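Local coordinates for sorbitol dehydrogenase (Gluconobacter oxydans, PDB 5ITG), which probably oxidises D-sorbitol to L-sorbose at a CH-OH group, using NADP as the acceptor, at residues E411-R416 and S425-Y430; F404-Y409 and P450-W455; N316-I321 and S362-S367. All coordinates share one frame; numbering follows the deposited sequence.

Interaction 1: E411-R416 and S425-Y430; sequences EMLRGR and SSEPTY
Ser425 meets the end of helix 400-412 first, against Met412, deposited here as selenomethionine, in the C-terminal domain of the mannitol dehydrogenase family. A type I turn runs from Met412 to Gly415, where the chain leaves helical angles with a positive phi of 85°. Bent at chi2 (-83°), the Met412 chain sets SE 3.9 Å from Ser425 OG; Ser425 CB is just as near. Leu413 CD1 is the second neighbour of that hydroxyl.

Two residues on, Glu427 lays its side chain across Leu413 at about a right angle, OE2 coming within 4.0 Å of Leu413 CD1. The carboxylate is buried yet well supplied: OE2 bonds to Tyr409 OH and OE1 takes the backbone N-H of Cys378. Its bend at chi2 (-80°) helps bring the acid back toward the ring of Tyr430, whose face has Glu427 CD 4.0 Å above it, displaced toward the rim.

Glu427 to Tyr430 is another type I turn, closed by Tyr430 N to Glu427 O at 3.0 Å. Tyr430 meets the other branch of Leu413 at a ring edge: Leu413 CD2 lies near the ring plane, 4.3 Å from Tyr430 CE2.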
ATOM      1  N   GLU A 411      -8.269 -13.641 -23.309  1.00 17.46           N
ATOM      2  CA  GLU A 411      -7.288 -14.201 -24.227  1.00 19.86           C
ATOM      3  C   GLU A 411      -5.952 -14.426 -23.510  1.00 19.84           C
ATOM      4  O   GLU A 411      -5.255 -15.406 -23.778  1.00 22.06           O
ATOM      5  CB  GLU A 411      -7.119 -13.288 -25.441  1.00 19.93           C
ATOM      6  CG  GLU A 411      -8.312 -13.345 -26.393  1.00 21.47           C
ATOM      7  CD  GLU A 411      -8.530 -14.746 -26.959  1.00 24.38           C
ATOM      8  OE1 GLU A 411      -7.595 -15.278 -27.593  1.00 25.86           O
ATOM      9  OE2 GLU A 411      -9.634 -15.314 -26.774  1.00 23.17           O
HETATM   10  N   MSE A 412      -5.608 -13.534 -22.582  1.00 20.53           N
HETATM   11  CA  MSE A 412      -4.358 -13.657 -21.829  1.00 20.54           C
HETATM   12  C   MSE A 412      -4.369 -14.965 -21.036  1.00 21.47           C
HETATM   13  O   MSE A 412      -3.349 -15.646 -20.901  1.00 19.46           O
HETATM   14  CB  MSE A 412      -4.198 -12.462 -20.873  1.00 21.60           C
HETATM   15  CG  MSE A 412      -2.942 -12.485 -20.002  1.00 23.84           C
HETATM   16 SE   MSE A 412      -3.097 -13.575 -18.386  0.86 28.33          SE
HETATM   17  CE  MSE A 412      -4.522 -12.593 -17.474  1.00 25.67           C
ATOM     18  N   LEU A 413      -5.542 -15.321 -20.527  1.00 21.90           N
ATOM     19  CA  LEU A 413      -5.703 -16.541 -19.739  1.00 23.61           C
ATOM     20  C   LEU A 413      -5.288 -17.821 -20.477  1.00 24.37           C
ATOM     21  O   LEU A 413      -4.906 -18.809 -19.844  1.00 23.79           O
ATOM     22  CB  LEU A 413      -7.163 -16.659 -19.280  1.00 24.80           C
ATOM     23  CG  LEU A 413      -7.550 -16.373 -17.823  1.00 27.95           C
ATOM     24  CD1 LEU A 413      -6.692 -15.286 -17.221  1.00 26.53           C
ATOM     25  CD2 LEU A 413      -9.029 -16.004 -17.776  1.00 24.95           C
ATOM     26  N   ARG A 414      -5.351 -17.803 -21.805  1.00 24.37           N
ATOM     27  CA  ARG A 414      -4.995 -18.981 -22.594  1.00 26.46           C
ATOM     28  C   ARG A 414      -3.526 -19.389 -22.481  1.00 27.21           C
ATOM     29  O   ARG A 414      -3.161 -20.517 -22.825  1.00 26.60           O
ATOM     30  CB  ARG A 414      -5.405 -18.774 -24.053  1.00 28.88           C
ATOM     31  CG  ARG A 414      -6.924 -18.680 -24.217  1.00 31.55           C
ATOM     32  CD  ARG A 414      -7.367 -18.353 -25.637  1.00 34.50           C
ATOM     33  NE  ARG A 414      -7.636 -19.546 -26.437  1.00 41.13           N
ATOM     34  CZ  ARG A 414      -6.744 -20.154 -27.210  1.00 41.63           C
ATOM     35  NH1 ARG A 414      -5.509 -19.680 -27.299  1.00 44.11           N
ATOM     36  NH2 ARG A 414      -7.086 -21.238 -27.890  1.00 42.08           N
ATOM     37  N   GLY A 415      -2.682 -18.477 -22.007  1.00 24.75           N
ATOM     38  CA  GLY A 415      -1.285 -18.809 -21.798  1.00 24.83           C
ATOM     39  C   GLY A 415      -0.258 -18.713 -22.910  1.00 26.71           C
ATOM     40  O   GLY A 415       0.787 -19.368 -22.839  1.00 25.28           O
ATOM     41  N   ARG A 416      -0.519 -17.912 -23.932  1.00 27.66           N
ATOM     42  CA  ARG A 416       0.451 -17.775 -25.005  1.00 28.82           C
ATOM     43  C   ARG A 416       0.499 -16.366 -25.574  1.00 27.81           C
ATOM     44  O   ARG A 416      -0.539 -15.762 -25.852  1.00 28.13           O
ATOM     45  CB  ARG A 416       0.168 -18.797 -26.109  1.00 31.62           C
ATOM     46  CG  ARG A 416      -1.229 -18.770 -26.688  1.00 37.88           C
ATOM     47  CD  ARG A 416      -1.458 -20.015 -27.551  1.00 42.83           C
ATOM     48  NE  ARG A 416      -2.733 -20.004 -28.271  1.00 46.60           N
ATOM     49  CZ  ARG A 416      -3.078 -19.092 -29.179  1.00 48.64           C
ATOM     50  NH1 ARG A 416      -2.246 -18.102 -29.483  1.00 49.73           N
ATOM     51  NH2 ARG A 416      -4.251 -19.179 -29.794  1.00 48.69           N
ATOM     52  N   SER A 425      -0.464 -17.904 -15.935  1.00 27.87           N
ATOM     53  CA  SER A 425      -0.792 -16.872 -14.966  1.00 27.44           C
ATOM     54  C   SER A 425      -1.379 -17.514 -13.720  1.00 26.38           C
ATOM     55  O   SER A 425      -1.888 -18.634 -13.763  1.00 25.54           O
ATOM     56  CB  SER A 425      -1.785 -15.864 -15.547  1.00 26.87           C
ATOM     57  OG  SER A 425      -3.032 -16.464 -15.820  1.00 28.85           O
ATOM     58  N   SER A 426      -1.305 -16.797 -12.609  1.00 27.05           N
ATOM     59  CA  SER A 426      -1.826 -17.289 -11.342  1.00 27.80           C
ATOM     60  C   SER A 426      -3.227 -16.748 -11.035  1.00 27.26           C
ATOM     61  O   SER A 426      -3.480 -15.547 -11.133  1.00 26.73           O
ATOM     62  CB  SER A 426      -0.865 -16.909 -10.215  1.00 30.77           C
ATOM     63  OG  SER A 426      -1.448 -17.117  -8.941  1.00 34.19           O
ATOM     64  N   GLU A 427      -4.134 -17.654 -10.687  1.00 24.55           N
ATOM     65  CA  GLU A 427      -5.502 -17.300 -10.329  1.00 24.49           C
ATOM     66  C   GLU A 427      -5.886 -18.228  -9.180  1.00 24.41           C
ATOM     67  O   GLU A 427      -6.508 -19.268  -9.384  1.00 25.76           O
ATOM     68  CB  GLU A 427      -6.447 -17.501 -11.516  1.00 21.95           C
ATOM     69  CG  GLU A 427      -6.228 -16.519 -12.662  1.00 23.70           C
ATOM     70  CD  GLU A 427      -6.858 -15.157 -12.409  1.00 24.64           C
ATOM     71  OE1 GLU A 427      -7.282 -14.886 -11.264  1.00 20.02           O
ATOM     72  OE2 GLU A 427      -6.927 -14.354 -13.364  1.00 23.87           O
ATOM     73  N   PRO A 428      -5.505 -17.859  -7.954  1.00 25.71           N
ATOM     74  CA  PRO A 428      -5.789 -18.641  -6.747  1.00 27.11           C
ATOM     75  C   PRO A 428      -7.243 -19.076  -6.565  1.00 27.81           C
ATOM     76  O   PRO A 428      -7.504 -20.192  -6.125  1.00 29.01           O
ATOM     77  CB  PRO A 428      -5.322 -17.717  -5.626  1.00 27.45           C
ATOM     78  CG  PRO A 428      -4.177 -16.994  -6.252  1.00 26.72           C
ATOM     79  CD  PRO A 428      -4.738 -16.646  -7.616  1.00 25.93           C
ATOM     80  N   THR A 429      -8.184 -18.204  -6.915  1.00 27.23           N
ATOM     81  CA  THR A 429      -9.603 -18.509  -6.743  1.00 27.11           C
ATOM     82  C   THR A 429     -10.177 -19.437  -7.806  1.00 28.72           C
ATOM     83  O   THR A 429     -11.313 -19.891  -7.687  1.00 29.36           O
ATOM     84  CB  THR A 429     -10.452 -17.219  -6.731  1.00 26.10           C
ATOM     85  OG1 THR A 429     -10.373 -16.582  -8.013  1.00 23.19           O
ATOM     86  CG2 THR A 429      -9.951 -16.261  -5.662  1.00 24.25           C
ATOM     87  N   TYR A 430      -9.402 -19.711  -8.847  1.00 28.69           N
ATOM     88  CA  TYR A 430      -9.863 -20.589  -9.917  1.00 28.75           C
ATOM     89  C   TYR A 430      -9.542 -22.048  -9.625  1.00 30.68           C
ATOM     90  O   TYR A 430      -8.479 -22.364  -9.085  1.00 28.31           O
ATOM     91  CB  TYR A 430      -9.219 -20.202 -11.255  1.00 28.15           C
ATOM     92  CG  TYR A 430      -9.793 -18.967 -11.917  1.00 28.77           C
ATOM     93  CD1 TYR A 430     -10.750 -18.179 -11.274  1.00 28.52           C
ATOM     94  CD2 TYR A 430      -9.370 -18.581 -13.190  1.00 29.07           C
ATOM     95  CE1 TYR A 430     -11.268 -17.032 -11.888  1.00 28.42           C
ATOM     96  CE2 TYR A 430      -9.878 -17.445 -13.807  1.00 27.66           C
ATOM     97  CZ  TYR A 430     -10.825 -16.672 -13.150  1.00 27.87           C
ATOM     98  OH  TYR A 430     -11.310 -15.531 -13.751  1.00 25.68           O
TER

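Interaction 2: F404-Y409 and P450-W455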
ATOM      1  N   PHE A 404     -12.764  -4.450 -24.681  1.00 15.26           N
ATOM      2  CA  PHE A 404     -11.398  -4.784 -25.068  1.00 16.15           C
ATOM      3  C   PHE A 404     -10.612  -5.271 -23.849  1.00 16.51           C
ATOM      4  O   PHE A 404      -9.838  -6.228 -23.932  1.00 17.08           O
ATOM      5  CB  PHE A 404     -10.691  -3.565 -25.673  1.00 14.27           C
ATOM      6  CG  PHE A 404      -9.224  -3.785 -25.914  1.00 14.52           C
ATOM      7  CD1 PHE A 404      -8.791  -4.571 -26.977  1.00 17.16           C
ATOM      8  CD2 PHE A 404      -8.280  -3.282 -25.022  1.00 14.90           C
ATOM      9  CE1 PHE A 404      -7.436  -4.862 -27.148  1.00 17.48           C
ATOM     10  CE2 PHE A 404      -6.925  -3.567 -25.180  1.00 14.42           C
ATOM     11  CZ  PHE A 404      -6.503  -4.362 -26.247  1.00 16.45           C
ATOM     12  N   GLY A 405     -10.799  -4.604 -22.715  1.00 15.22           N
ATOM     13  CA  GLY A 405     -10.088  -5.021 -21.519  1.00 14.36           C
ATOM     14  C   GLY A 405     -10.473  -6.438 -21.137  1.00 13.31           C
ATOM     15  O   GLY A 405      -9.619  -7.266 -20.792  1.00 12.89           O
ATOM     16  N   ILE A 406     -11.769  -6.720 -21.203  1.00 13.87           N
ATOM     17  CA  ILE A 406     -12.286  -8.037 -20.846  1.00 13.83           C
ATOM     18  C   ILE A 406     -11.801  -9.105 -21.823  1.00 14.51           C
ATOM     19  O   ILE A 406     -11.348 -10.181 -21.414  1.00 16.55           O
ATOM     20  CB  ILE A 406     -13.834  -8.017 -20.804  1.00 11.71           C
ATOM     21  CG1 ILE A 406     -14.298  -7.138 -19.640  1.00 15.68           C
ATOM     22  CG2 ILE A 406     -14.384  -9.430 -20.629  1.00 13.69           C
ATOM     23  CD1 ILE A 406     -15.783  -6.772 -19.709  1.00 15.15           C
ATOM     24  N   ALA A 407     -11.875  -8.795 -23.112  1.00 14.76           N
ATOM     25  CA  ALA A 407     -11.439  -9.728 -24.148  1.00 15.16           C
ATOM     26  C   ALA A 407      -9.948 -10.030 -24.024  1.00 15.68           C
ATOM     27  O   ALA A 407      -9.515 -11.158 -24.276  1.00 16.48           O
ATOM     28  CB  ALA A 407     -11.748  -9.158 -25.533  1.00 12.84           C
ATOM     29  N   SER A 408      -9.172  -9.018 -23.643  1.00 16.28           N
ATOM     30  CA  SER A 408      -7.730  -9.161 -23.474  1.00 16.23           C
ATOM     31  C   SER A 408      -7.430 -10.065 -22.287  1.00 17.53           C
ATOM     32  O   SER A 408      -6.549 -10.926 -22.353  1.00 19.23           O
ATOM     33  CB  SER A 408      -7.076  -7.789 -23.252  1.00 18.95           C
ATOM     34  OG  SER A 408      -7.044  -7.048 -24.456  1.00 23.80           O
ATOM     35  N   TYR A 409      -8.160  -9.858 -21.198  1.00 16.35           N
ATOM     36  CA  TYR A 409      -8.000 -10.675 -20.009  1.00 16.99           C
ATOM     37  C   TYR A 409      -8.290 -12.139 -20.367  1.00 14.58           C
ATOM     38  O   TYR A 409      -7.503 -13.035 -20.044  1.00 16.49           O
ATOM     39  CB  TYR A 409      -8.962 -10.206 -18.908  1.00 14.66           C
ATOM     40  CG  TYR A 409      -9.010 -11.127 -17.705  1.00 15.86           C
ATOM     41  CD1 TYR A 409      -7.899 -11.293 -16.880  1.00 17.97           C
ATOM     42  CD2 TYR A 409     -10.163 -11.853 -17.410  1.00 16.68           C
ATOM     43  CE1 TYR A 409      -7.934 -12.171 -15.784  1.00 19.09           C
ATOM     44  CE2 TYR A 409     -10.209 -12.727 -16.321  1.00 18.96           C
ATOM     45  CZ  TYR A 409      -9.093 -12.882 -15.515  1.00 19.38           C
ATOM     46  OH  TYR A 409      -9.135 -13.758 -14.446  1.00 20.37           O
ATOM     47  N   PRO A 450     -15.904 -16.105 -12.803  1.00 22.67           N
ATOM     48  CA  PRO A 450     -16.306 -15.266 -11.666  1.00 21.85           C
ATOM     49  C   PRO A 450     -15.830 -13.816 -11.750  1.00 21.55           C
ATOM     50  O   PRO A 450     -16.382 -12.935 -11.092  1.00 21.16           O
ATOM     51  CB  PRO A 450     -15.688 -15.984 -10.466  1.00 22.78           C
ATOM     52  CG  PRO A 450     -15.592 -17.414 -10.917  1.00 24.50           C
ATOM     53  CD  PRO A 450     -15.118 -17.263 -12.342  1.00 23.47           C
ATOM     54  N   ALA A 451     -14.805 -13.575 -12.559  1.00 20.85           N
ATOM     55  CA  ALA A 451     -14.237 -12.237 -12.706  1.00 20.41           C
ATOM     56  C   ALA A 451     -15.258 -11.161 -13.072  1.00 20.31           C
ATOM     57  O   ALA A 451     -15.112 -10.002 -12.673  1.00 20.43           O
ATOM     58  CB  ALA A 451     -13.119 -12.263 -13.760  1.00 18.85           C
ATOM     59  N   PHE A 452     -16.291 -11.554 -13.812  1.00 18.09           N
ATOM     60  CA  PHE A 452     -17.304 -10.623 -14.287  1.00 18.81           C
ATOM     61  C   PHE A 452     -18.634 -10.631 -13.529  1.00 19.41           C
ATOM     62  O   PHE A 452     -19.612 -10.022 -13.977  1.00 19.50           O
ATOM     63  CB  PHE A 452     -17.537 -10.895 -15.776  1.00 19.59           C
ATOM     64  CG  PHE A 452     -16.267 -11.202 -16.533  1.00 21.79           C
ATOM     65  CD1 PHE A 452     -15.170 -10.340 -16.462  1.00 21.45           C
ATOM     66  CD2 PHE A 452     -16.147 -12.374 -17.276  1.00 22.48           C
ATOM     67  CE1 PHE A 452     -13.969 -10.645 -17.116  1.00 22.77           C
ATOM     68  CE2 PHE A 452     -14.949 -12.688 -17.935  1.00 24.83           C
ATOM     69  CZ  PHE A 452     -13.858 -11.824 -17.853  1.00 21.66           C
ATOM     70  N   ASP A 453     -18.663 -11.298 -12.376  1.00 20.09           N
ATOM     71  CA  ASP A 453     -19.882 -11.385 -11.570  1.00 21.51           C
ATOM     72  C   ASP A 453     -20.390 -10.058 -11.007  1.00 19.79           C
ATOM     73  O   ASP A 453     -21.583  -9.917 -10.737  1.00 20.67           O
ATOM     74  CB  ASP A 453     -19.686 -12.362 -10.402  1.00 22.03           C
ATOM     75  CG  ASP A 453     -19.679 -13.819 -10.843  1.00 24.44           C
ATOM     76  OD1 ASP A 453     -19.960 -14.087 -12.022  1.00 25.99           O
ATOM     77  OD2 ASP A 453     -19.394 -14.696 -10.000  1.00 25.52           O
ATOM     78  N   GLY A 454     -19.486  -9.099 -10.820  1.00 18.78           N
ATOM     79  CA  GLY A 454     -19.864  -7.810 -10.264  1.00 16.84           C
ATOM     80  C   GLY A 454     -20.901  -7.017 -11.044  1.00 18.72           C
ATOM     81  O   GLY A 454     -21.556  -6.133 -10.483  1.00 17.14           O
ATOM     82  N   TRP A 455     -21.049  -7.310 -12.332  1.00 18.74           N
ATOM     83  CA  TRP A 455     -22.022  -6.596 -13.149  1.00 18.90           C
ATOM     84  C   TRP A 455     -22.994  -7.524 -13.866  1.00 20.02           C
ATOM     85  O   TRP A 455     -23.810  -7.079 -14.674  1.00 17.70           O
ATOM     86  CB  TRP A 455     -21.309  -5.702 -14.169  1.00 19.37           C
ATOM     87  CG  TRP A 455     -20.352  -6.413 -15.088  1.00 16.65           C
ATOM     88  CD1 TRP A 455     -20.661  -7.104 -16.227  1.00 18.02           C
ATOM     89  CD2 TRP A 455     -18.928  -6.454 -14.966  1.00 16.66           C
ATOM     90  NE1 TRP A 455     -19.509  -7.569 -16.829  1.00 16.76           N
ATOM     91  CE2 TRP A 455     -18.431  -7.181 -16.074  1.00 18.38           C
ATOM     92  CE3 TRP A 455     -18.018  -5.943 -14.030  1.00 17.07           C
ATOM     93  CZ2 TRP A 455     -17.064  -7.408 -16.268  1.00 16.68           C
ATOM     94  CZ3 TRP A 455     -16.653  -6.173 -14.224  1.00 18.30           C
ATOM     95  CH2 TRP A 455     -16.195  -6.899 -15.340  1.00 16.16           C
TER
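Tyr409 OH is gripped from two directions by polar groups of the 425-430 loop, hydrogen-bonding to Glu427 OE2 and to Tyr430 OH, while the ring behind it is apolar in its contact with 450-455. CG of Tyr409 is anti to the backbone N (chi1 171°), and its ring meets Phe452. The two side chains cross obliquely: Phe452 CZ comes up to the Tyr409 edge, near the plane of that ring, 3.7 Å from Tyr409 CD2. The neighbouring ring atom, Tyr409 CE2, meets Ala451 CB at 3.9 Å. Ala451 CB also lies over one face of the Phe452 ring, 3.8 Å above it and offset toward the rim.

The contact sets a helix of the C-terminal domain of this mannitol dehydrogenase family member against the short 3-10 segment 450-451 and the chain that follows it, before helix 461-477. One turn back from Tyr409, Ile406 divides its branches between two aromatics. Its CG2 sits over the face of Phe452 in a CH-pi contact, 4.1 Å from the ring centroid and 28° off the normal. The other branch runs on to CD1 and meets Trp455 tip to tip, Ile406 CD1 lying 3.7 Å from Trp455 CZ2. Helices 377-394 and 461-477 also touch the indole, through Val389 and Leu463 among others. Phe452 O stands 3.6 Å above one face of the Trp455 ring, toward its rim.

Interaction 3: N316-I321 and S362-S367; sequences NVDDAI and SNKAMS
Asp318 spends its two carboxylate oxygens on two different donors of 362-367. Ser367 OG donates to Asp318 OD1 at 2.7 Å, reaching it from 58° above the carboxylate plane. Lys364 NZ bonds to Asp318 OD2 at 2.6 Å in a salt bridge, also out of plane, by 38°. The lysine crosses the aspartate at about a right angle and, bent at chi3 (75°) and chi4, curls round this one oxygen: Lys364 CG and CE each lie 3.2 Å from Asp318 OD2. An alanine here would probably leave Lys364 NZ without its close counter-charge and Ser367 OG without its acceptor, both set free to turn.

Asn316 precedes the short helix 317-320 at the N-cap position, but its side chain caps nothing; OD1 takes a bond from Gln369 NE2 instead. Ser367 OG packs 3.3 Å from Asn316 CB. At the other end Ile321 CG2 rests on Ser362 CA at 3.8 Å, while Ser362 OG turns to Ser359 O. In the C-terminal domain Val317 packs on helix 288-312 and Ile321 on helix 324-338, while Asn363 and Met366 touch Glu258 of strand 255-258 in the Rossmann domain.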
ATOM      1  N   ASN A 316       7.861  -6.716 -18.598  1.00 20.91           N
ATOM      2  CA  ASN A 316       7.741  -5.744 -17.525  1.00 20.08           C
ATOM      3  C   ASN A 316       6.804  -4.601 -17.866  1.00 19.38           C
ATOM      4  O   ASN A 316       6.586  -4.277 -19.037  1.00 17.93           O
ATOM      5  CB  ASN A 316       9.115  -5.181 -17.170  1.00 23.36           C
ATOM      6  CG  ASN A 316      10.085  -6.255 -16.734  1.00 28.92           C
ATOM      7  OD1 ASN A 316       9.767  -7.087 -15.886  1.00 31.60           O
ATOM      8  ND2 ASN A 316      11.281  -6.239 -17.309  1.00 32.45           N
ATOM      9  N   VAL A 317       6.270  -3.976 -16.826  1.00 18.45           N
ATOM     10  CA  VAL A 317       5.345  -2.871 -17.004  1.00 20.78           C
ATOM     11  C   VAL A 317       5.956  -1.726 -17.808  1.00 20.88           C
ATOM     12  O   VAL A 317       5.300  -1.169 -18.685  1.00 19.95           O
ATOM     13  CB  VAL A 317       4.861  -2.321 -15.640  1.00 21.20           C
ATOM     14  CG1 VAL A 317       3.931  -1.132 -15.857  1.00 21.01           C
ATOM     15  CG2 VAL A 317       4.127  -3.417 -14.866  1.00 20.45           C
ATOM     16  N   ASP A 318       7.205  -1.378 -17.515  1.00 22.85           N
ATOM     17  CA  ASP A 318       7.839  -0.269 -18.214  1.00 24.40           C
ATOM     18  C   ASP A 318       8.028  -0.523 -19.706  1.00 24.18           C
ATOM     19  O   ASP A 318       8.119   0.424 -20.481  1.00 27.63           O
ATOM     20  CB  ASP A 318       9.161   0.116 -17.529  1.00 25.48           C
ATOM     21  CG  ASP A 318      10.272  -0.893 -17.751  1.00 27.76           C
ATOM     22  OD1 ASP A 318      10.005  -2.111 -17.753  1.00 29.88           O
ATOM     23  OD2 ASP A 318      11.430  -0.454 -17.902  1.00 28.33           O
ATOM     24  N   ASP A 319       8.076  -1.791 -20.113  1.00 24.21           N
ATOM     25  CA  ASP A 319       8.202  -2.123 -21.535  1.00 23.61           C
ATOM     26  C   ASP A 319       6.829  -1.924 -22.181  1.00 21.60           C
ATOM     27  O   ASP A 319       6.711  -1.429 -23.306  1.00 18.74           O
ATOM     28  CB  ASP A 319       8.597  -3.588 -21.751  1.00 26.36           C
ATOM     29  CG  ASP A 319       9.865  -3.982 -21.020  1.00 29.88           C
ATOM     30  OD1 ASP A 319      10.890  -3.287 -21.163  1.00 30.69           O
ATOM     31  OD2 ASP A 319       9.828  -5.009 -20.308  1.00 33.72           O
ATOM     32  N   ALA A 320       5.785  -2.331 -21.464  1.00 18.06           N
ATOM     33  CA  ALA A 320       4.426  -2.209 -21.976  1.00 16.31           C
ATOM     34  C   ALA A 320       3.953  -0.766 -22.083  1.00 15.97           C
ATOM     35  O   ALA A 320       3.297  -0.395 -23.058  1.00 14.97           O
ATOM     36  CB  ALA A 320       3.462  -3.007 -21.100  1.00 15.78           C
ATOM     37  N   ILE A 321       4.295   0.056 -21.094  1.00 16.52           N
ATOM     38  CA  ILE A 321       3.857   1.445 -21.099  1.00 14.64           C
ATOM     39  C   ILE A 321       4.522   2.247 -22.223  1.00 17.46           C
ATOM     40  O   ILE A 321       4.037   3.313 -22.600  1.00 16.14           O
ATOM     41  CB  ILE A 321       4.116   2.118 -19.722  1.00 16.77           C
ATOM     42  CG1 ILE A 321       3.339   3.432 -19.626  1.00 16.38           C
ATOM     43  CG2 ILE A 321       5.613   2.351 -19.508  1.00 15.36           C
ATOM     44  CD1 ILE A 321       1.828   3.247 -19.494  1.00 14.34           C
ATOM     45  N   SER A 362       6.098   4.331 -16.102  1.00 18.77           N
ATOM     46  CA  SER A 362       7.305   4.476 -16.921  1.00 21.59           C
ATOM     47  C   SER A 362       8.599   4.500 -16.095  1.00 23.11           C
ATOM     48  O   SER A 362       9.693   4.578 -16.662  1.00 22.30           O
ATOM     49  CB  SER A 362       7.241   5.760 -17.747  1.00 22.88           C
ATOM     50  OG  SER A 362       7.555   6.889 -16.939  1.00 23.13           O
ATOM     51  N   ASN A 363       8.485   4.437 -14.766  1.00 22.69           N
ATOM     52  CA  ASN A 363       9.673   4.461 -13.898  1.00 23.23           C
ATOM     53  C   ASN A 363      10.381   3.114 -14.021  1.00 24.10           C
ATOM     54  O   ASN A 363       9.971   2.140 -13.401  1.00 24.08           O
ATOM     55  CB  ASN A 363       9.271   4.703 -12.431  1.00 22.72           C
ATOM     56  CG  ASN A 363      10.448   5.130 -11.556  1.00 23.59           C
ATOM     57  OD1 ASN A 363      11.574   4.655 -11.732  1.00 22.23           O
ATOM     58  ND2 ASN A 363      10.187   6.022 -10.599  1.00 21.70           N
ATOM     59  N   LYS A 364      11.442   3.055 -14.819  1.00 25.77           N
ATOM     60  CA  LYS A 364      12.153   1.796 -15.010  1.00 29.84           C
ATOM     61  C   LYS A 364      12.686   1.157 -13.722  1.00 31.05           C
ATOM     62  O   LYS A 364      12.649  -0.069 -13.571  1.00 31.93           O
ATOM     63  CB  LYS A 364      13.286   1.978 -16.035  1.00 30.63           C
ATOM     64  CG  LYS A 364      12.781   2.419 -17.406  1.00 31.45           C
ATOM     65  CD  LYS A 364      13.871   2.360 -18.475  1.00 33.99           C
ATOM     66  CE  LYS A 364      14.178   0.925 -18.905  1.00 35.95           C
ATOM     67  NZ  LYS A 364      13.082   0.316 -19.721  1.00 34.25           N
ATOM     68  N   ALA A 365      13.161   1.967 -12.784  1.00 32.52           N
ATOM     69  CA  ALA A 365      13.685   1.420 -11.532  1.00 33.81           C
ATOM     70  C   ALA A 365      12.612   0.691 -10.716  1.00 34.38           C
ATOM     71  O   ALA A 365      12.921  -0.221  -9.952  1.00 34.69           O
ATOM     72  CB  ALA A 365      14.303   2.539 -10.692  1.00 34.20           C
HETATM   73  N   MSE A 366      11.355   1.094 -10.886  1.00 35.60           N
HETATM   74  CA  MSE A 366      10.238   0.502 -10.146  1.00 37.31           C
HETATM   75  C   MSE A 366       9.546  -0.634 -10.881  1.00 37.34           C
HETATM   76  O   MSE A 366       8.915  -1.486 -10.262  1.00 38.82           O
HETATM   77  CB  MSE A 366       9.179   1.567  -9.840  1.00 36.90           C
HETATM   78  CG  MSE A 366       9.668   2.739  -9.014  1.00 39.26           C
HETATM   79 SE   MSE A 366      10.275   2.195  -7.272  0.74 40.18          SE
HETATM   80  CE  MSE A 366      12.146   2.618  -7.468  1.00 37.69           C
ATOM     81  N   SER A 367       9.656  -0.628 -12.204  1.00 37.72           N
ATOM     82  CA  SER A 367       9.013  -1.631 -13.042  1.00 36.78           C
ATOM     83  C   SER A 367       8.896  -3.037 -12.458  1.00 35.41           C
ATOM     84  O   SER A 367       9.869  -3.638 -12.013  1.00 35.45           O
ATOM     85  CB  SER A 367       9.707  -1.707 -14.400  1.00 37.09           C
ATOM     86  OG  SER A 367       8.950  -2.513 -15.284  1.00 38.55           O
TER

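In the fold
Interactions 1 and 2 are buried and share helix 400-412, the first at its end and the second one to two turns earlier. They join directly through the Tyr409 hydroxyl, which ties the loop of 425-430 to the helix, and Tyr430 also packs on Pro450 and Ala451. Their chemistry is mostly apolar, rings and branched chains in interaction 2, and in interaction 1 a leucine and a selenomethionine against polar side chains. Interaction 3 lies apart, its centre 22 and 24 Å from the centres of the others. Only partly buried and nearer the centre of the chain, it relies on a salt bridge and a serine hydroxyl.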